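Local coordinates for protein peptidase M28 (Shewanella amazonensis SB2B, PDB 3IIB) that probably acts as a zinc-dependent metallopeptidase of family M28, removing C-terminal residues from peptides or splitting dipeptides, at residues V9-A14 with M356-P361; D49-K54 with Y236-E241; V68-W73 with Y300-L305; G335-I340 with A421-F426. All coordinates share one frame; numbering follows the deposited sequence. Where two conformers were deposited one is given.

Contact 1 (V9-A14 with M356-P361)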
loop_
_atom_site.group_PDB
_atom_site.type_symbol
_atom_site.label_atom_id
_atom_site.label_comp_id
_atom_site.label_asym_id
_atom_site.label_seq_id
_atom_site.Cartn_x
_atom_site.Cartn_y
_atom_site.Cartn_z
ATOM N N VAL A 9 34.494 -13.722 -21.102
ATOM C CA VAL A 9 34.482 -12.491 -20.307
ATOM C C VAL A 9 33.035 -12.181 -19.895
ATOM O O VAL A 9 32.779 -11.829 -18.756
ATOM C CB VAL A 9 35.065 -11.318 -21.088
ATOM C CG1 VAL A 9 34.747 -9.978 -20.397
ATOM C CG2 VAL A 9 36.564 -11.530 -21.247
ATOM N N ALA A 10 32.090 -12.333 -20.820
ATOM C CA ALA A 10 30.692 -12.058 -20.503
ATOM C C ALA A 10 30.177 -13.024 -19.405
ATOM O O ALA A 10 29.458 -12.636 -18.510
ATOM C CB ALA A 10 29.851 -12.178 -21.746
ATOM N N GLU A 11 30.563 -14.282 -19.487
ATOM C CA GLU A 11 30.232 -15.221 -18.420
ATOM C C GLU A 11 30.776 -14.757 -17.057
ATOM O O GLU A 11 30.072 -14.810 -16.049
ATOM C CB GLU A 11 30.723 -16.617 -18.785
ATOM C CG GLU A 11 29.866 -17.156 -19.884
ATOM C CD GLU A 11 30.389 -18.399 -20.532
ATOM O OE1 GLU A 11 31.544 -18.794 -20.261
ATOM O OE2 GLU A 11 29.615 -18.964 -21.332
ATOM N N GLN A 12 32.018 -14.258 -17.044
ATOM C CA GLN A 12 32.655 -13.781 -15.827
ATOM C C GLN A 12 32.036 -12.498 -15.306
ATOM O O GLN A 12 31.895 -12.350 -14.080
ATOM C CB GLN A 12 34.146 -13.614 -16.021
ATOM C CG GLN A 12 34.780 -14.967 -16.109
ATOM C CD GLN A 12 36.146 -15.023 -16.759
ATOM O OE1 GLN A 12 36.729 -13.997 -17.142
ATOM N NE2 GLN A 12 36.697 -16.253 -16.846
ATOM N N LEU A 13 31.636 -11.604 -16.213
ATOM C CA LEU A 13 30.888 -10.409 -15.812
ATOM C C LEU A 13 29.603 -10.778 -15.093
ATOM O O LEU A 13 29.242 -10.173 -14.067
ATOM C CB LEU A 13 30.608 -9.494 -17.009
ATOM C CG LEU A 13 31.849 -8.793 -17.591
ATOM C CD1 LEU A 13 31.540 -8.224 -19.017
ATOM C CD2 LEU A 13 32.338 -7.687 -16.610
ATOM N N ALA A 14 28.903 -11.785 -15.603
ATOM C CA ALA A 14 27.686 -12.225 -14.937
ATOM C C ALA A 14 27.969 -12.789 -13.568
ATOM O O ALA A 14 27.179 -12.590 -12.669
ATOM C CB ALA A 14 26.970 -13.213 -15.756
HETATM N N MSE A 356 24.335 -13.054 -28.111
HETATM C CA MSE A 356 23.772 -12.932 -26.772
HETATM C C MSE A 356 23.262 -14.246 -26.214
HETATM O O MSE A 356 22.607 -14.258 -25.190
HETATM C CB MSE A 356 22.702 -11.860 -26.723
HETATM C CG MSE A 356 23.285 -10.448 -26.944
HETATM SE SE MSE A 356 24.636 -10.001 -25.662
HETATM C CE MSE A 356 23.843 -10.396 -24.064
ATOM N N LYS A 357 23.561 -15.363 -26.878
ATOM C CA LYS A 357 23.173 -16.648 -26.304
ATOM C C LYS A 357 23.966 -16.894 -25.031
ATOM O O LYS A 357 23.608 -17.748 -24.254
ATOM C CB LYS A 357 23.290 -17.773 -27.318
ATOM C CG LYS A 357 22.044 -17.810 -28.217
ATOM C CD LYS A 357 22.124 -18.856 -29.320
ATOM C CE LYS A 357 20.875 -18.831 -30.200
ATOM N NZ LYS A 357 19.641 -18.436 -29.463
ATOM N N VAL A 358 25.012 -16.094 -24.806
ATOM C CA VAL A 358 25.726 -16.130 -23.551
ATOM C C VAL A 358 24.804 -15.874 -22.328
ATOM O O VAL A 358 25.112 -16.338 -21.217
ATOM C CB VAL A 358 26.935 -15.170 -23.553
ATOM C CG1 VAL A 358 26.520 -13.691 -23.607
ATOM C CG2 VAL A 358 27.793 -15.435 -22.356
ATOM N N ALA A 359 23.697 -15.150 -22.537
ATOM C CA ALA A 359 22.737 -14.820 -21.473
ATOM C C ALA A 359 21.636 -15.867 -21.289
ATOM O O ALA A 359 20.853 -15.763 -20.350
ATOM C CB ALA A 359 22.092 -13.416 -21.709
ATOM N N GLU A 360 21.561 -16.861 -22.171
ATOM C CA GLU A 360 20.576 -17.935 -22.012
ATOM C C GLU A 360 20.579 -18.540 -20.615
ATOM O O GLU A 360 19.515 -18.684 -20.030
ATOM C CB GLU A 360 20.739 -19.018 -23.115
ATOM C CG GLU A 360 20.164 -18.572 -24.455
ATOM C CD GLU A 360 20.059 -19.712 -25.478
ATOM O OE1 GLU A 360 20.846 -20.662 -25.375
ATOM O OE2 GLU A 360 19.184 -19.642 -26.373
ATOM N N PRO A 361 21.753 -18.888 -20.072
ATOM C CA PRO A 361 21.780 -19.419 -18.699
ATOM C C PRO A 361 21.271 -18.496 -17.594
ATOM O O PRO A 361 20.993 -18.976 -16.492
ATOM C CB PRO A 361 23.253 -19.753 -18.482
ATOM C CG PRO A 361 23.787 -19.967 -19.859
ATOM C CD PRO A 361 23.095 -18.945 -20.676
HETATM O O HOH W 1 26.631 -18.881 -20.935
#
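Val358 lays its CG2 methyl over the surface of helix 3-19, where it rests against Ala10 CB at 3.9 Å and Glu11 CG at 3.7 Å. The methyl stands anti to the backbone N, while CG1 takes the tight place between N and the carbonyl carbon (chi1 67°); from there CG1 still grazes Ala10 CB at 4.1 Å. The CB of Ala10 is directed toward the valine. Glu11 starts off to one flank of the helix and touches with CG; the chain beyond runs on extended and carries OE2 to a water. Past the apolar patch this water joins the two segments: it gives a hydrogen bond to Glu11 OE2 at 3.0 Å and another to Val358 O, also at 3.0 Å. Gln7 NE2, one turn back on the same helix, bonds to the same OE2. The contact thus seats the N-terminal helix on the 3-10 turn that follows helix 346-355, and helix 413-432 lies beside the pair, its Trp428 against Val9 and Leu13. With no direct hydrogen bond between the segments, apolar packing carries the join, and a water that spends both protons on acceptors lets a carboxylate and a carbonyl share the rim.

Contact 2 (D49-K54 with Y236-E241)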
loop_
_atom_site.group_PDB
_atom_site.type_symbol
_atom_site.label_atom_id
_atom_site.label_comp_id
_atom_site.label_asym_id
_atom_site.label_seq_id
_atom_site.Cartn_x
_atom_site.Cartn_y
_atom_site.Cartn_z
ATOM N N ASP A 49 24.035 16.112 -8.683
ATOM C CA ASP A 49 25.283 16.241 -7.957
ATOM C C ASP A 49 25.643 14.854 -7.389
ATOM O O ASP A 49 26.801 14.425 -7.434
ATOM C CB ASP A 49 25.178 17.297 -6.873
ATOM C CG ASP A 49 25.171 18.713 -7.443
ATOM O OD1 ASP A 49 25.553 18.864 -8.611
ATOM O OD2 ASP A 49 24.753 19.639 -6.733
ATOM N N TRP A 50 24.625 14.119 -6.955
ATOM C CA TRP A 50 24.844 12.777 -6.396
ATOM C C TRP A 50 25.441 11.863 -7.471
ATOM O O TRP A 50 26.360 11.107 -7.193
ATOM C CB TRP A 50 23.546 12.195 -5.839
ATOM C CG TRP A 50 23.632 10.703 -5.584
ATOM C CD1 TRP A 50 23.974 10.102 -4.419
ATOM C CD2 TRP A 50 23.392 9.660 -6.528
ATOM N NE1 TRP A 50 23.973 8.735 -4.572
ATOM C CE2 TRP A 50 23.592 8.437 -5.858
ATOM C CE3 TRP A 50 22.970 9.636 -7.877
ATOM C CZ2 TRP A 50 23.442 7.201 -6.494
ATOM C CZ3 TRP A 50 22.827 8.395 -8.515
ATOM C CH2 TRP A 50 23.066 7.190 -7.816
ATOM N N ALA A 51 24.905 11.952 -8.676
ATOM C CA ALA A 51 25.282 11.049 -9.782
ATOM C C ALA A 51 26.679 11.364 -10.261
ATOM O O ALA A 51 27.491 10.474 -10.458
ATOM C CB ALA A 51 24.248 11.167 -10.918
ATOM N N ILE A 52 27.001 12.647 -10.379
ATOM C CA ILE A 52 28.362 13.056 -10.731
ATOM C C ILE A 52 29.388 12.495 -9.715
ATOM O O ILE A 52 30.407 11.858 -10.093
ATOM C CB ILE A 52 28.433 14.616 -10.877
ATOM C CG1 ILE A 52 27.664 15.126 -12.119
ATOM C CG2 ILE A 52 29.864 15.068 -11.019
ATOM C CD1 ILE A 52 28.330 14.746 -13.450
ATOM N N ALA A 53 29.107 12.689 -8.425
ATOM C CA ALA A 53 30.012 12.250 -7.374
ATOM C C ALA A 53 30.119 10.724 -7.418
ATOM O O ALA A 53 31.202 10.178 -7.261
ATOM C CB ALA A 53 29.513 12.732 -5.970
ATOM N N LYS A 54 28.990 10.055 -7.632
ATOM C CA LYS A 54 28.980 8.611 -7.614
ATOM C C LYS A 54 29.800 8.068 -8.732
ATOM O O LYS A 54 30.598 7.144 -8.542
ATOM C CB LYS A 54 27.544 8.077 -7.666
ATOM C CG LYS A 54 27.427 6.547 -7.583
ATOM C CD LYS A 54 27.866 6.028 -6.206
ATOM C CE LYS A 54 27.023 6.564 -5.051
ATOM N NZ LYS A 54 27.450 5.990 -3.731
ATOM N N TYR A 236 20.140 18.258 -16.183
ATOM C CA TYR A 236 21.283 17.725 -16.889
ATOM C C TYR A 236 21.177 16.225 -17.119
ATOM O O TYR A 236 20.764 15.485 -16.207
ATOM C CB TYR A 236 22.570 17.961 -16.100
ATOM C CG TYR A 236 22.867 19.426 -15.914
ATOM C CD1 TYR A 236 22.327 20.129 -14.849
ATOM C CD2 TYR A 236 23.650 20.108 -16.824
ATOM C CE1 TYR A 236 22.571 21.491 -14.713
ATOM C CE2 TYR A 236 23.895 21.442 -16.690
ATOM C CZ TYR A 236 23.342 22.125 -15.640
ATOM O OH TYR A 236 23.594 23.452 -15.484
ATOM N N ASN A 237 21.546 15.823 -18.334
ATOM C CA ASN A 237 21.935 14.434 -18.630
ATOM C C ASN A 237 23.308 14.234 -18.011
ATOM O O ASN A 237 24.212 15.061 -18.211
ATOM C CB ASN A 237 21.986 14.207 -20.143
ATOM C CG ASN A 237 20.611 14.248 -20.810
ATOM O OD1 ASN A 237 19.593 13.905 -20.202
ATOM N ND2 ASN A 237 20.594 14.623 -22.090
ATOM N N VAL A 238 23.472 13.162 -17.238
ATOM C CA VAL A 238 24.723 12.881 -16.563
ATOM C C VAL A 238 25.349 11.687 -17.241
ATOM O O VAL A 238 24.668 10.645 -17.446
ATOM C CB VAL A 238 24.494 12.613 -15.060
ATOM C CG1 VAL A 238 25.788 12.129 -14.343
ATOM C CG2 VAL A 238 23.904 13.843 -14.376
ATOM N N ILE A 239 26.625 11.831 -17.616
ATOM C CA ILE A 239 27.248 10.875 -18.511
ATOM C C ILE A 239 28.556 10.375 -17.897
ATOM O O ILE A 239 29.365 11.172 -17.339
ATOM C CB ILE A 239 27.475 11.484 -19.886
ATOM C CG1 ILE A 239 26.108 11.851 -20.544
ATOM C CG2 ILE A 239 28.330 10.507 -20.761
ATOM C CD1 ILE A 239 26.206 12.720 -21.801
ATOM N N ALA A 240 28.755 9.071 -18.011
ATOM C CA ALA A 240 30.060 8.454 -17.698
ATOM C C ALA A 240 30.487 7.529 -18.791
ATOM O O ALA A 240 29.661 6.901 -19.493
ATOM C CB ALA A 240 30.007 7.678 -16.401
ATOM N N GLU A 241 31.804 7.400 -18.928
ATOM C CA GLU A 241 32.364 6.557 -19.963
ATOM C C GLU A 241 33.442 5.626 -19.441
ATOM O O GLU A 241 34.232 5.977 -18.570
ATOM C CB GLU A 241 32.928 7.424 -21.118
ATOM C CG GLU A 241 31.871 8.199 -21.869
ATOM C CD GLU A 241 32.389 9.177 -22.900
ATOM O OE1 GLU A 241 33.623 9.262 -23.120
ATOM O OE2 GLU A 241 31.535 9.845 -23.518
#
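Ala51 CB and Ile52 CD1 of helix 42-57 close on one methyl of the strand, Val238 CG1, at 3.9 and 3.8 Å respectively. This one methyl makes the close packing. It is held anti to the backbone N (chi1 173°), which aims it at the step between the two helix residues. Ala51 is directed toward it, and its short side chain lets the strand come near, the CA atoms of Ile52 and Val238 being 6.9 Å apart. Ile52 leaves the helix to one flank, and the bend at its second torsion (chi2 -69°) swings CD1 back over the valine, the two chains crossing at a slant. Here a helix covers one face of the large mixed sheet in the alpha/beta fold of the M28 peptidases. Strand 220-242 alternates accordingly: Val238 looks to the helix, while Ile239 turns away from it. Ala51 also touches Leu299 of strand 293-300, and Ile52 touches Val63 of strand 62-84, so the same helix face spans three strands. The outer side of the helix is much looser. Asp49 and Ala53 are exposed there, and the Asp49 carboxylate turns to Lys45 of its own helix in a salt bridge. On a third flank Trp50 packs toward helix 22-33, with Lys54 CB 4.3 Å above its ring plane near the rim, and both Trp50 NE1 and Lys54 NZ bond to Ser29 OG.

Contact 3 (V68-W73 with Y300-L305); sequences VTVPVW and YAAEEL. With ZN (zinc ion), chain B.
Glu304 OE1 binds a zinc ion at 2.2 Å and also takes a weak hydrogen bond from Trp261 NE1; OE2 of the same carboxylate completes a two-oxygen grip on the metal. Asp269 and His402 supply the other protein ligands, and two waters fill the shell. One of these, 2.1 Å from the zinc, donates to Glu303 OE1 at 2.7 Å, so the neighbouring glutamate holds a metal-bound water in place. Both glutamates bend at chi2 to bring their carboxylates round to the site. Behind this polar end, the loop that carries them rests on strand 62-84 through apolar side chains alone. Ala302 takes a left-handed backbone conformation (phi 56°, psi 38°), and its CB presses on Val70 CG1 at 3.5 Å, tighter than normal carbon contact. Val68 CG2 lies more loosely beside Ala301 CB, at 4.1 Å. Leu305 CD1 touches Pro71 CG at 3.7 Å, the proline ring and the leucine chain running past each other in opposite directions. The zinc-binding loop is thereby set directly on the large sheet: it leaves strand 293-300 and leads into helix 308-316, whose Leu308 touches both Pro71 and Ala302, while strand 62-84 pairs antiparallel with strand 220-242, its neighbour in the sheet.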
loop_
_atom_site.group_PDB
_atom_site.type_symbol
_atom_site.label_atom_id
_atom_site.label_comp_id
_atom_site.label_asym_id
_atom_site.label_seq_id
_atom_site.Cartn_x
_atom_site.Cartn_y
_atom_site.Cartn_z
ATOM N N VAL A 68 19.739 20.274 -20.053
ATOM C CA VAL A 68 18.427 19.938 -20.563
ATOM C C VAL A 68 17.463 20.965 -19.994
ATOM O O VAL A 68 17.386 21.135 -18.784
ATOM C CB VAL A 68 18.000 18.524 -20.149
ATOM C CG1 VAL A 68 16.540 18.222 -20.567
ATOM C CG2 VAL A 68 18.992 17.499 -20.699
ATOM N N THR A 69 16.691 21.604 -20.857
ATOM C CA THR A 69 15.656 22.540 -20.391
ATOM C C THR A 69 14.474 21.757 -19.822
ATOM O O THR A 69 13.967 20.805 -20.461
ATOM C CB THR A 69 15.163 23.443 -21.540
ATOM O OG1 THR A 69 16.293 24.122 -22.125
ATOM C CG2 THR A 69 14.075 24.473 -21.046
ATOM N N VAL A 70 14.033 22.122 -18.632
ATOM C CA VAL A 70 12.910 21.432 -17.990
ATOM C C VAL A 70 11.885 22.422 -17.398
ATOM O O VAL A 70 12.265 23.477 -16.850
ATOM C CB VAL A 70 13.360 20.491 -16.852
ATOM C CG1 VAL A 70 14.341 19.403 -17.396
ATOM C CG2 VAL A 70 13.939 21.288 -15.690
ATOM N N PRO A 71 10.593 22.070 -17.481
ATOM C CA PRO A 71 9.561 22.841 -16.821
ATOM C C PRO A 71 9.561 22.599 -15.319
ATOM O O PRO A 71 10.145 21.641 -14.818
ATOM C CB PRO A 71 8.261 22.336 -17.448
ATOM C CG PRO A 71 8.566 20.949 -17.852
ATOM C CD PRO A 71 10.032 20.890 -18.180
ATOM N N VAL A 72 8.938 23.533 -14.620
ATOM C CA VAL A 72 8.864 23.498 -13.163
ATOM C C VAL A 72 7.425 23.508 -12.723
ATOM O O VAL A 72 6.689 24.493 -12.928
ATOM C CB VAL A 72 9.642 24.661 -12.522
ATOM C CG1 VAL A 72 9.555 24.576 -11.021
ATOM C CG2 VAL A 72 11.105 24.626 -12.940
ATOM N N TRP A 73 7.031 22.399 -12.105
ATOM C CA TRP A 73 5.709 22.246 -11.522
ATOM C C TRP A 73 5.883 21.715 -10.101
ATOM O O TRP A 73 6.623 20.765 -9.864
ATOM C CB TRP A 73 4.877 21.262 -12.353
ATOM C CG TRP A 73 3.504 20.960 -11.827
ATOM C CD1 TRP A 73 2.349 21.681 -12.048
ATOM C CD2 TRP A 73 3.116 19.822 -11.052
ATOM N NE1 TRP A 73 1.291 21.076 -11.428
ATOM C CE2 TRP A 73 1.725 19.938 -10.802
ATOM C CE3 TRP A 73 3.805 18.736 -10.514
ATOM C CZ2 TRP A 73 1.005 18.989 -10.037
ATOM C CZ3 TRP A 73 3.075 17.799 -9.760
ATOM C CH2 TRP A 73 1.695 17.937 -9.549
ATOM N N TYR A 300 19.561 9.921 -17.978
ATOM C CA TYR A 300 18.809 10.976 -18.630
ATOM C C TYR A 300 17.987 11.773 -17.657
ATOM O O TYR A 300 17.419 11.241 -16.705
ATOM C CB TYR A 300 17.859 10.410 -19.722
ATOM C CG TYR A 300 18.529 9.836 -20.958
ATOM C CD1 TYR A 300 18.895 10.659 -21.985
ATOM C CD2 TYR A 300 18.752 8.478 -21.104
ATOM C CE1 TYR A 300 19.479 10.158 -23.158
ATOM C CE2 TYR A 300 19.358 7.970 -22.247
ATOM C CZ TYR A 300 19.688 8.808 -23.274
ATOM O OH TYR A 300 20.241 8.302 -24.428
ATOM N N ALA A 301 17.906 13.065 -17.950
ATOM C CA ALA A 301 17.051 14.012 -17.270
ATOM C C ALA A 301 15.624 13.976 -17.797
ATOM O O ALA A 301 15.372 13.808 -18.996
ATOM C CB ALA A 301 17.612 15.491 -17.451
ATOM N N ALA A 302 14.697 14.212 -16.872
ATOM C CA ALA A 302 13.350 14.635 -17.179
ATOM C C ALA A 302 12.634 13.674 -18.127
ATOM O O ALA A 302 11.869 14.083 -18.978
ATOM C CB ALA A 302 13.357 16.090 -17.701
ATOM N N GLU A 303 12.874 12.382 -17.953
ATOM C CA GLU A 303 12.131 11.378 -18.732
ATOM C C GLU A 303 10.634 11.446 -18.443
ATOM O O GLU A 303 9.830 11.310 -19.347
ATOM C CB GLU A 303 12.692 9.972 -18.478
ATOM C CG GLU A 303 12.030 8.893 -19.330
ATOM C CD GLU A 303 10.737 8.344 -18.747
ATOM O OE1 GLU A 303 10.468 8.597 -17.559
ATOM O OE2 GLU A 303 10.003 7.640 -19.468
ATOM N N GLU A 304 10.274 11.643 -17.181
ATOM C CA GLU A 304 8.874 11.650 -16.731
ATOM C C GLU A 304 8.056 12.776 -17.342
ATOM O O GLU A 304 6.840 12.679 -17.428
ATOM C CB GLU A 304 8.797 11.740 -15.196
ATOM C CG GLU A 304 9.540 10.647 -14.410
ATOM C CD GLU A 304 8.865 9.288 -14.487
ATOM O OE1 GLU A 304 7.893 9.127 -15.258
ATOM O OE2 GLU A 304 9.297 8.412 -13.713
ATOM N N LEU A 305 8.739 13.828 -17.792
ATOM C CA LEU A 305 8.080 14.990 -18.348
ATOM C C LEU A 305 8.020 14.940 -19.884
ATOM O O LEU A 305 7.757 15.955 -20.519
ATOM C CB LEU A 305 8.779 16.268 -17.889
ATOM C CG LEU A 305 8.958 16.388 -16.365
ATOM C CD1 LEU A 305 9.544 17.799 -16.072
ATOM C CD2 LEU A 305 7.656 16.145 -15.584
HETATM ZN ZN ZN B . 7.872 6.939 -14.857
HETATM O O HOH W 2 9.303 6.522 -16.382
HETATM O O HOH W 3 6.776 5.929 -16.383
#

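Contact 4 (G335-I340 with A421-F426)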
loop_
_atom_site.group_PDB
_atom_site.type_symbol
_atom_site.label_atom_id
_atom_site.label_comp_id
_atom_site.label_asym_id
_atom_site.label_seq_id
_atom_site.Cartn_x
_atom_site.Cartn_y
_atom_site.Cartn_z
ATOM N N GLY A 335 12.739 -6.185 -12.245
ATOM C CA GLY A 335 12.395 -7.569 -12.596
ATOM C C GLY A 335 13.394 -8.166 -13.571
ATOM O O GLY A 335 13.963 -7.446 -14.370
ATOM N N PRO A 336 13.588 -9.500 -13.548
ATOM C CA PRO A 336 14.647 -10.042 -14.402
ATOM C C PRO A 336 14.316 -9.934 -15.890
ATOM O O PRO A 336 13.130 -9.960 -16.303
ATOM C CB PRO A 336 14.749 -11.522 -13.974
ATOM C CG PRO A 336 13.544 -11.783 -13.203
ATOM C CD PRO A 336 12.925 -10.524 -12.741
ATOM N N ILE A 337 15.377 -9.855 -16.683
ATOM C CA ILE A 337 15.306 -9.889 -18.123
ATOM C C ILE A 337 15.049 -11.312 -18.606
ATOM O O ILE A 337 15.736 -12.252 -18.193
ATOM C CB ILE A 337 16.603 -9.311 -18.766
ATOM C CG1 ILE A 337 16.685 -7.839 -18.411
ATOM C CG2 ILE A 337 16.577 -9.488 -20.302
ATOM C CD1 ILE A 337 18.052 -7.229 -18.540
ATOM N N TYR A 338 14.077 -11.445 -19.502
ATOM C CA TYR A 338 13.689 -12.763 -20.078
ATOM C C TYR A 338 13.871 -12.885 -21.600
ATOM O O TYR A 338 13.771 -13.984 -22.144
ATOM C CB TYR A 338 12.226 -13.124 -19.711
ATOM C CG TYR A 338 11.196 -12.146 -20.252
ATOM C CD1 TYR A 338 10.636 -12.310 -21.511
ATOM C CD2 TYR A 338 10.796 -11.041 -19.504
ATOM C CE1 TYR A 338 9.694 -11.384 -22.009
ATOM C CE2 TYR A 338 9.852 -10.152 -19.967
ATOM C CZ TYR A 338 9.325 -10.304 -21.229
ATOM O OH TYR A 338 8.390 -9.365 -21.676
ATOM N N GLN A 339 14.192 -11.790 -22.263
ATOM C CA GLN A 339 14.310 -11.772 -23.726
ATOM C C GLN A 339 15.054 -10.499 -24.131
ATOM O O GLN A 339 14.884 -9.435 -23.497
ATOM C CB GLN A 339 12.915 -11.799 -24.367
ATOM C CG GLN A 339 12.916 -11.944 -25.891
ATOM C CD GLN A 339 11.526 -12.299 -26.395
ATOM O OE1 GLN A 339 10.893 -13.185 -25.832
ATOM N NE2 GLN A 339 11.056 -11.630 -27.460
ATOM N N ILE A 340 15.876 -10.606 -25.182
ATOM C CA ILE A 340 16.408 -9.412 -25.832
ATOM C C ILE A 340 15.863 -9.306 -27.243
ATOM O O ILE A 340 16.055 -10.185 -28.067
ATOM C CB ILE A 340 17.949 -9.356 -25.826
ATOM C CG1 ILE A 340 18.470 -9.384 -24.398
ATOM C CG2 ILE A 340 18.458 -8.083 -26.640
ATOM C CD1 ILE A 340 19.986 -9.525 -24.250
ATOM N N ALA A 421 23.927 -8.318 -14.450
ATOM C CA ALA A 421 24.657 -9.386 -15.162
ATOM C C ALA A 421 24.383 -9.305 -16.639
ATOM O O ALA A 421 25.315 -9.322 -17.438
ATOM C CB ALA A 421 24.274 -10.796 -14.648
ATOM N N VAL A 422 23.106 -9.188 -17.020
ATOM C CA VAL A 422 22.731 -9.183 -18.447
ATOM C C VAL A 422 23.199 -7.892 -19.152
ATOM O O VAL A 422 23.677 -7.944 -20.290
ATOM C CB VAL A 422 21.230 -9.347 -18.626
ATOM C CG1 VAL A 422 20.914 -9.322 -20.126
ATOM C CG2 VAL A 422 20.790 -10.687 -18.024
ATOM N N TYR A 423 23.095 -6.729 -18.490
ATOM C CA TYR A 423 23.590 -5.494 -19.102
ATOM C C TYR A 423 25.100 -5.517 -19.253
ATOM O O TYR A 423 25.632 -4.995 -20.228
ATOM C CB TYR A 423 23.148 -4.221 -18.365
ATOM C CG TYR A 423 21.881 -3.649 -18.961
ATOM C CD1 TYR A 423 20.627 -4.141 -18.611
ATOM C CD2 TYR A 423 21.930 -2.649 -19.928
ATOM C CE1 TYR A 423 19.475 -3.616 -19.162
ATOM C CE2 TYR A 423 20.787 -2.132 -20.499
ATOM C CZ TYR A 423 19.563 -2.627 -20.145
ATOM O OH TYR A 423 18.420 -2.092 -20.731
ATOM N N ALA A 424 25.790 -6.115 -18.284
ATOM C CA ALA A 424 27.242 -6.215 -18.365
ATOM C C ALA A 424 27.627 -7.075 -19.575
ATOM O O ALA A 424 28.532 -6.708 -20.347
ATOM C CB ALA A 424 27.826 -6.735 -17.077
ATOM N N GLN A 425 26.947 -8.203 -19.756
ATOM C CA GLN A 425 27.159 -9.045 -20.914
ATOM C C GLN A 425 26.844 -8.266 -22.205
ATOM O O GLN A 425 27.607 -8.290 -23.174
ATOM C CB GLN A 425 26.288 -10.308 -20.880
ATOM C CG GLN A 425 26.647 -11.257 -19.744
ATOM C CD GLN A 425 25.994 -12.615 -19.829
ATOM O OE1 GLN A 425 24.913 -12.739 -20.388
ATOM N NE2 GLN A 425 26.666 -13.644 -19.305
ATOM N N PHE A 426 25.670 -7.629 -22.236
ATOM C CA PHE A 426 25.276 -6.856 -23.409
ATOM C C PHE A 426 26.314 -5.793 -23.754
ATOM O O PHE A 426 26.715 -5.664 -24.926
ATOM C CB PHE A 426 23.902 -6.204 -23.172
ATOM C CG PHE A 426 23.436 -5.323 -24.298
ATOM C CD1 PHE A 426 22.801 -5.870 -25.396
ATOM C CD2 PHE A 426 23.569 -3.938 -24.237
ATOM C CE1 PHE A 426 22.332 -5.063 -26.418
ATOM C CE2 PHE A 426 23.124 -3.139 -25.277
ATOM C CZ PHE A 426 22.510 -3.695 -26.359
#
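The Tyr423 ring receives the CD1 methyl of Ile337 obliquely, near CE1 at 3.9 Å and CD1 of the ring at 4.0 Å. The Tyr423 side chain also touches Leu390 of strand 387-392 and, from helix 267-285, Ile276, Val277 and Ala280. The Phe426 ring sits further along, near Ala388, and its CD1 stays 4.8 Å from Ile340 CD1. In this alpha/beta peptidase fold, helix 413-432 packs against a small three-stranded mixed sheet separate from the large one. Strand 337-340 and helix segment 421-426 run nearly alongside, at 25° in the same sense with axes 10.6 Å apart. Between the two isoleucines the backbone of Tyr338 departs from extended geometry (psi -8°) and interrupts the alternation, so that Ile337 and Ile340 both point toward the helix and meet Val422. Ile337 is the more deeply engaged: the same CD1 also touches Val422 CB at 3.8 Å. Every touching side chain is buried and apolar in its contact atoms. Polar ties come from the flanks, where Gln418 NE2 bonds to Ile337 O and Asn419 ND2 to Gly335 O, fixing the start of the strand to the same helix. With CG1 opposite the backbone N (chi1 180°), Val422 offers that methyl to both isoleucines, 3.9 Å from Ile337 CD1 and 4.2 Å from Ile340 CD1.

In the fold
The four contacts form two pairs. Contacts 1 and 4, with centres about 9 Å apart, meet through Gln425 of helix 413-432: its NE2 lies 3.1 Å from Ala10 O, a probable hydrogen bond, and the side chain packs between Ala14 and Ala359. Contacts 2 and 3, with centres about 16 Å apart, meet in the large sheet, where Asn237 OD1 is 2.9 Å from Ala301 N. Contact 3 holds a zinc ligand itself; side chain to side chain, Val238 of contact 2 is about 10 Å from the zinc ligand His257 and Tyr423 of contact 4 about 8 Å from the zinc ligand Asp331. Contact 1 is remote, its centre about 35 Å from that of contact 3.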